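PDB 3HUR: alanine racemase from Oenococcus oeni PSU-1, which belongs to the alanine racemase family, pairing an N-terminal TIM-barrel-type domain with a C-terminal domain rich in beta strands. Local coordinates for residues V14-I26 and P50-D62. Numbering follows the deposited sequence.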
loop_
_atom_site.group_PDB
_atom_site.type_symbol
_atom_site.label_atom_id
_atom_site.label_comp_id
_atom_site.label_asym_id
_atom_site.label_seq_id
_atom_site.Cartn_x
_atom_site.Cartn_y
_atom_site.Cartn_z
ATOM N N VAL A 14 -27.039 1.098 -2.694
ATOM C CA VAL A 14 -27.503 -0.264 -2.660
ATOM C C VAL A 14 -29.019 -0.313 -2.971
ATOM O O VAL A 14 -29.845 0.175 -2.202
ATOM C CB VAL A 14 -27.308 -0.865 -1.252
ATOM C CG1 VAL A 14 -27.857 -2.287 -1.224
ATOM C CG2 VAL A 14 -25.837 -0.801 -0.801
ATOM N N ASP A 15 -29.380 -0.894 -4.097
ATOM C CA ASP A 15 -30.769 -0.942 -4.515
ATOM C C ASP A 15 -31.451 -2.221 -4.003
ATOM O O ASP A 15 -31.201 -3.334 -4.511
ATOM C CB ASP A 15 -30.804 -0.896 -6.031
ATOM C CG ASP A 15 -32.140 -1.249 -6.576
ATOM O OD1 ASP A 15 -33.024 -1.604 -5.766
ATOM O OD2 ASP A 15 -32.283 -1.193 -7.809
ATOM N N LEU A 16 -32.313 -2.068 -3.014
ATOM C CA LEU A 16 -32.846 -3.234 -2.317
ATOM C C LEU A 16 -33.852 -3.960 -3.135
ATOM O O LEU A 16 -34.048 -5.148 -2.906
ATOM C CB LEU A 16 -33.468 -2.862 -0.972
ATOM C CG LEU A 16 -32.481 -2.361 0.095
ATOM C CD1 LEU A 16 -33.191 -1.813 1.335
ATOM C CD2 LEU A 16 -31.498 -3.474 0.458
ATOM N N ASP A 17 -34.473 -3.265 -4.089
ATOM C CA ASP A 17 -35.402 -3.906 -5.030
ATOM C C ASP A 17 -34.651 -4.946 -5.850
ATOM O O ASP A 17 -35.155 -6.036 -6.094
ATOM C CB ASP A 17 -36.010 -2.922 -6.044
ATOM C CG ASP A 17 -37.080 -2.002 -5.446
ATOM O OD1 ASP A 17 -37.999 -2.455 -4.729
ATOM O OD2 ASP A 17 -37.015 -0.794 -5.749
ATOM N N ALA A 18 -33.460 -4.572 -6.301
ATOM C CA ALA A 18 -32.645 -5.437 -7.115
ATOM C C ALA A 18 -32.173 -6.622 -6.301
ATOM O O ALA A 18 -32.132 -7.740 -6.812
ATOM C CB ALA A 18 -31.465 -4.667 -7.736
ATOM N N ALA A 19 -31.882 -6.428 -5.021
ATOM C CA ALA A 19 -31.529 -7.588 -4.206
ATOM C C ALA A 19 -32.716 -8.580 -4.119
ATOM O O ALA A 19 -32.524 -9.804 -4.123
ATOM C CB ALA A 19 -31.045 -7.172 -2.775
ATOM N N ALA A 20 -33.927 -8.041 -4.020
ATOM C CA ALA A 20 -35.115 -8.860 -3.863
ATOM C C ALA A 20 -35.275 -9.648 -5.134
ATOM O O ALA A 20 -35.413 -10.872 -5.127
ATOM C CB ALA A 20 -36.328 -8.018 -3.624
ATOM N N HIS A 21 -35.205 -8.911 -6.225
ATOM C CA HIS A 21 -35.294 -9.435 -7.541
ATOM C C HIS A 21 -34.322 -10.588 -7.744
ATOM O O HIS A 21 -34.681 -11.598 -8.336
ATOM C CB HIS A 21 -35.022 -8.293 -8.515
ATOM C CG HIS A 21 -34.984 -8.704 -9.945
ATOM N ND1 HIS A 21 -36.111 -8.725 -10.745
ATOM C CD2 HIS A 21 -33.946 -9.063 -10.739
ATOM C CE1 HIS A 21 -35.773 -9.108 -11.963
ATOM N NE2 HIS A 21 -34.463 -9.311 -11.989
ATOM N N ASN A 22 -33.097 -10.457 -7.259
ATOM C CA ASN A 22 -32.134 -11.556 -7.377
ATOM C C ASN A 22 -32.600 -12.814 -6.639
ATOM O O ASN A 22 -32.390 -13.918 -7.132
ATOM C CB ASN A 22 -30.736 -11.156 -6.890
ATOM C CG ASN A 22 -30.057 -10.164 -7.786
ATOM O OD1 ASN A 22 -30.449 -9.940 -8.923
ATOM N ND2 ASN A 22 -29.018 -9.563 -7.271
ATOM N N LEU A 23 -33.216 -12.660 -5.469
ATOM C CA LEU A 23 -33.714 -13.840 -4.740
ATOM C C LEU A 23 -34.857 -14.472 -5.524
ATOM O O LEU A 23 -34.914 -15.678 -5.682
ATOM C CB LEU A 23 -34.165 -13.515 -3.318
ATOM C CG LEU A 23 -33.057 -13.328 -2.277
ATOM C CD1 LEU A 23 -33.622 -13.424 -0.841
ATOM C CD2 LEU A 23 -31.958 -14.321 -2.488
ATOM N N GLN A 24 -35.756 -13.633 -6.019
ATOM C CA GLN A 24 -36.812 -14.074 -6.908
ATOM C C GLN A 24 -36.306 -14.841 -8.174
ATOM O O GLN A 24 -36.860 -15.873 -8.514
ATOM C CB GLN A 24 -37.704 -12.880 -7.275
ATOM C CG GLN A 24 -38.632 -12.417 -6.094
ATOM C CD GLN A 24 -39.091 -10.926 -6.189
ATOM O OE1 GLN A 24 -38.700 -10.174 -7.107
ATOM N NE2 GLN A 24 -39.907 -10.505 -5.227
ATOM N N GLU A 25 -35.268 -14.354 -8.853
ATOM C CA GLU A 25 -34.759 -15.001 -10.068
ATOM C C GLU A 25 -34.227 -16.350 -9.793
ATOM O O GLU A 25 -34.489 -17.292 -10.543
ATOM C CB GLU A 25 -33.604 -14.233 -10.700
ATOM C CG GLU A 25 -34.022 -13.022 -11.468
ATOM C CD GLU A 25 -34.640 -13.365 -12.787
ATOM O OE1 GLU A 25 -33.984 -14.057 -13.616
ATOM O OE2 GLU A 25 -35.776 -12.910 -12.985
ATOM N N ILE A 26 -33.430 -16.438 -8.743
ATOM C CA ILE A 26 -32.734 -17.669 -8.477
ATOM C C ILE A 26 -33.697 -18.731 -7.912
ATOM O O ILE A 26 -33.389 -19.933 -7.931
ATOM C CB ILE A 26 -31.493 -17.447 -7.587
ATOM C CG1 ILE A 26 -30.509 -18.591 -7.774
ATOM C CG2 ILE A 26 -31.873 -17.324 -6.119
ATOM C CD1 ILE A 26 -29.888 -18.664 -9.160
ATOM N N PRO A 50 -31.030 -3.967 6.495
ATOM C CA PRO A 50 -31.823 -3.508 5.368
ATOM C C PRO A 50 -32.088 -4.598 4.333
ATOM O O PRO A 50 -33.185 -4.680 3.813
ATOM C CB PRO A 50 -30.983 -2.379 4.759
ATOM C CG PRO A 50 -29.820 -2.220 5.610
ATOM C CD PRO A 50 -29.976 -3.011 6.830
ATOM N N LEU A 51 -31.077 -5.402 4.027
ATOM C CA LEU A 51 -31.266 -6.551 3.135
ATOM C C LEU A 51 -32.339 -7.537 3.730
ATOM O O LEU A 51 -33.330 -7.831 3.093
ATOM C CB LEU A 51 -29.919 -7.244 2.867
ATOM C CG LEU A 51 -28.976 -6.608 1.825
ATOM C CD1 LEU A 51 -27.616 -7.296 1.849
ATOM C CD2 LEU A 51 -29.568 -6.616 0.431
ATOM N N ALA A 52 -32.165 -7.940 4.977
ATOM C CA ALA A 52 -33.136 -8.796 5.634
ATOM C C ALA A 52 -34.552 -8.214 5.661
ATOM O O ALA A 52 -35.494 -8.917 5.328
ATOM C CB ALA A 52 -32.703 -9.126 6.993
ATOM N N LYS A 53 -34.714 -6.958 6.051
ATOM C CA LYS A 53 -36.017 -6.327 6.025
ATOM C C LYS A 53 -36.601 -6.337 4.619
ATOM O O LYS A 53 -37.778 -6.585 4.452
ATOM C CB LYS A 53 -35.952 -4.876 6.475
ATOM C CG LYS A 53 -35.773 -4.677 7.939
ATOM C CD LYS A 53 -35.652 -3.187 8.214
ATOM C CE LYS A 53 -35.583 -2.873 9.702
ATOM N NZ LYS A 53 -36.936 -2.955 10.363
ATOM N N ALA A 54 -35.805 -6.009 3.613
ATOM C CA ALA A 54 -36.297 -6.079 2.244
ATOM C C ALA A 54 -36.764 -7.517 1.900
ATOM O O ALA A 54 -37.743 -7.694 1.194
ATOM C CB ALA A 54 -35.247 -5.636 1.274
ATOM N N PHE A 55 -36.075 -8.536 2.391
ATOM C CA PHE A 55 -36.491 -9.877 2.039
ATOM C C PHE A 55 -37.765 -10.304 2.784
ATOM O O PHE A 55 -38.533 -11.100 2.235
ATOM C CB PHE A 55 -35.393 -10.908 2.303
ATOM C CG PHE A 55 -34.113 -10.665 1.562
ATOM C CD1 PHE A 55 -34.096 -10.056 0.352
ATOM C CD2 PHE A 55 -32.911 -11.065 2.108
ATOM C CE1 PHE A 55 -32.899 -9.860 -0.307
ATOM C CE2 PHE A 55 -31.735 -10.875 1.460
ATOM C CZ PHE A 55 -31.719 -10.265 0.263
ATOM N N GLN A 56 -37.957 -9.822 4.022
ATOM C CA GLN A 56 -39.158 -10.167 4.841
ATOM C C GLN A 56 -40.422 -9.537 4.255
ATOM O O GLN A 56 -41.473 -10.148 4.212
ATOM C CB GLN A 56 -39.008 -9.707 6.299
ATOM C CG GLN A 56 -40.041 -10.293 7.240
ATOM C CD GLN A 56 -39.786 -9.962 8.715
ATOM O OE1 GLN A 56 -39.203 -10.755 9.451
ATOM N NE2 GLN A 56 -40.217 -8.792 9.146
ATOM N N GLU A 57 -40.290 -8.325 3.746
ATOM C CA GLU A 57 -41.427 -7.566 3.316
ATOM C C GLU A 57 -41.919 -8.059 1.984
ATOM O O GLU A 57 -43.115 -7.935 1.678
ATOM C CB GLU A 57 -41.093 -6.069 3.250
ATOM C CG GLU A 57 -41.717 -5.275 2.035
ATOM C CD GLU A 57 -43.159 -4.848 2.250
ATOM O OE1 GLU A 57 -43.647 -5.029 3.369
ATOM O OE2 GLU A 57 -43.796 -4.310 1.308
ATOM N N THR A 58 -41.003 -8.552 1.169
ATOM C CA THR A 58 -41.355 -9.032 -0.160
ATOM C C THR A 58 -41.571 -10.536 -0.151
ATOM O O THR A 58 -41.920 -11.113 -1.159
ATOM C CB THR A 58 -40.245 -8.745 -1.168
ATOM O OG1 THR A 58 -38.998 -9.304 -0.684
ATOM C CG2 THR A 58 -40.141 -7.262 -1.402
ATOM N N ALA A 59 -41.318 -11.174 0.979
ATOM C CA ALA A 59 -41.524 -12.613 1.118
ATOM C C ALA A 59 -40.589 -13.408 0.199
ATOM O O ALA A 59 -40.859 -14.569 -0.121
ATOM C CB ALA A 59 -42.973 -12.974 0.839
ATOM N N SER A 60 -39.475 -12.787 -0.181
ATOM C CA SER A 60 -38.587 -13.355 -1.171
ATOM C C SER A 60 -37.576 -14.276 -0.550
ATOM O O SER A 60 -36.879 -15.004 -1.280
ATOM C CB SER A 60 -37.940 -12.258 -2.005
ATOM O OG SER A 60 -37.034 -11.506 -1.237
ATOM N N ALA A 61 -37.524 -14.281 0.785
ATOM C CA ALA A 61 -36.760 -15.269 1.578
ATOM C C ALA A 61 -37.620 -15.837 2.719
ATOM O O ALA A 61 -38.362 -15.100 3.322
ATOM C CB ALA A 61 -35.536 -14.626 2.165
ATOM N N ASP A 62 -37.453 -17.118 3.040
ATOM C CA ASP A 62 -38.200 -17.790 4.099
ATOM C C ASP A 62 -37.391 -17.991 5.379
ATOM O O ASP A 62 -37.938 -18.363 6.440
ATOM C CB ASP A 62 -38.672 -19.165 3.593
ATOM C CG ASP A 62 -39.276 -19.085 2.197
ATOM O OD1 ASP A 62 -40.417 -18.572 2.058
ATOM O OD2 ASP A 62 -38.578 -19.462 1.239
#
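T58 OG1, which faces A20 CB across the contact, is held by two groups of its own segment: it donates to A54 O at 2.8 Å and accepts from S60 OG at 3.0 Å. A chi1 of 55° sets OG1 between the backbone N and the carbonyl carbon, from where it turns back to the helix. This chain of bonds ties S60 back to the last turn of helix 48-57, where A59, with positive phi, is the C-prime residue of a Schellman motif closed by S60 N to F55 O. The rest of the interface is mostly apolar. L23 CD1 stands almost squarely over one face of the F55 ring, 3.5 Å from its centroid and 7° off the normal, a CH-pi contact; L51 O lies over the opposite face, offset toward the rim. The same methyl touches A61 CB at 3.8 Å, roughly at right angles to its direction to the ring, and also lies against S60 O. Toward the other end, L51 CD2 touches both A19 CB (3.6 Å) and L16 CD2, while L16 CD1 extends to P50 CB and L16 CB meets A54 CB at 4.0 Å. A19, A20 and A54, which end at CB, are consistent with the 9.4 Å approach of the axes of 16-26 and 50-57, which cross at -58°. D15 N-caps helix 16-30, its OD1 accepting from A18 N. Both helices belong to the barrel-type domain: L23, F55 and A61 rest on A37 of strand 34-38, L16 and P50 touch Y374 of strand 372-375, and A54 and T58 pack on L378 of helix 377-381.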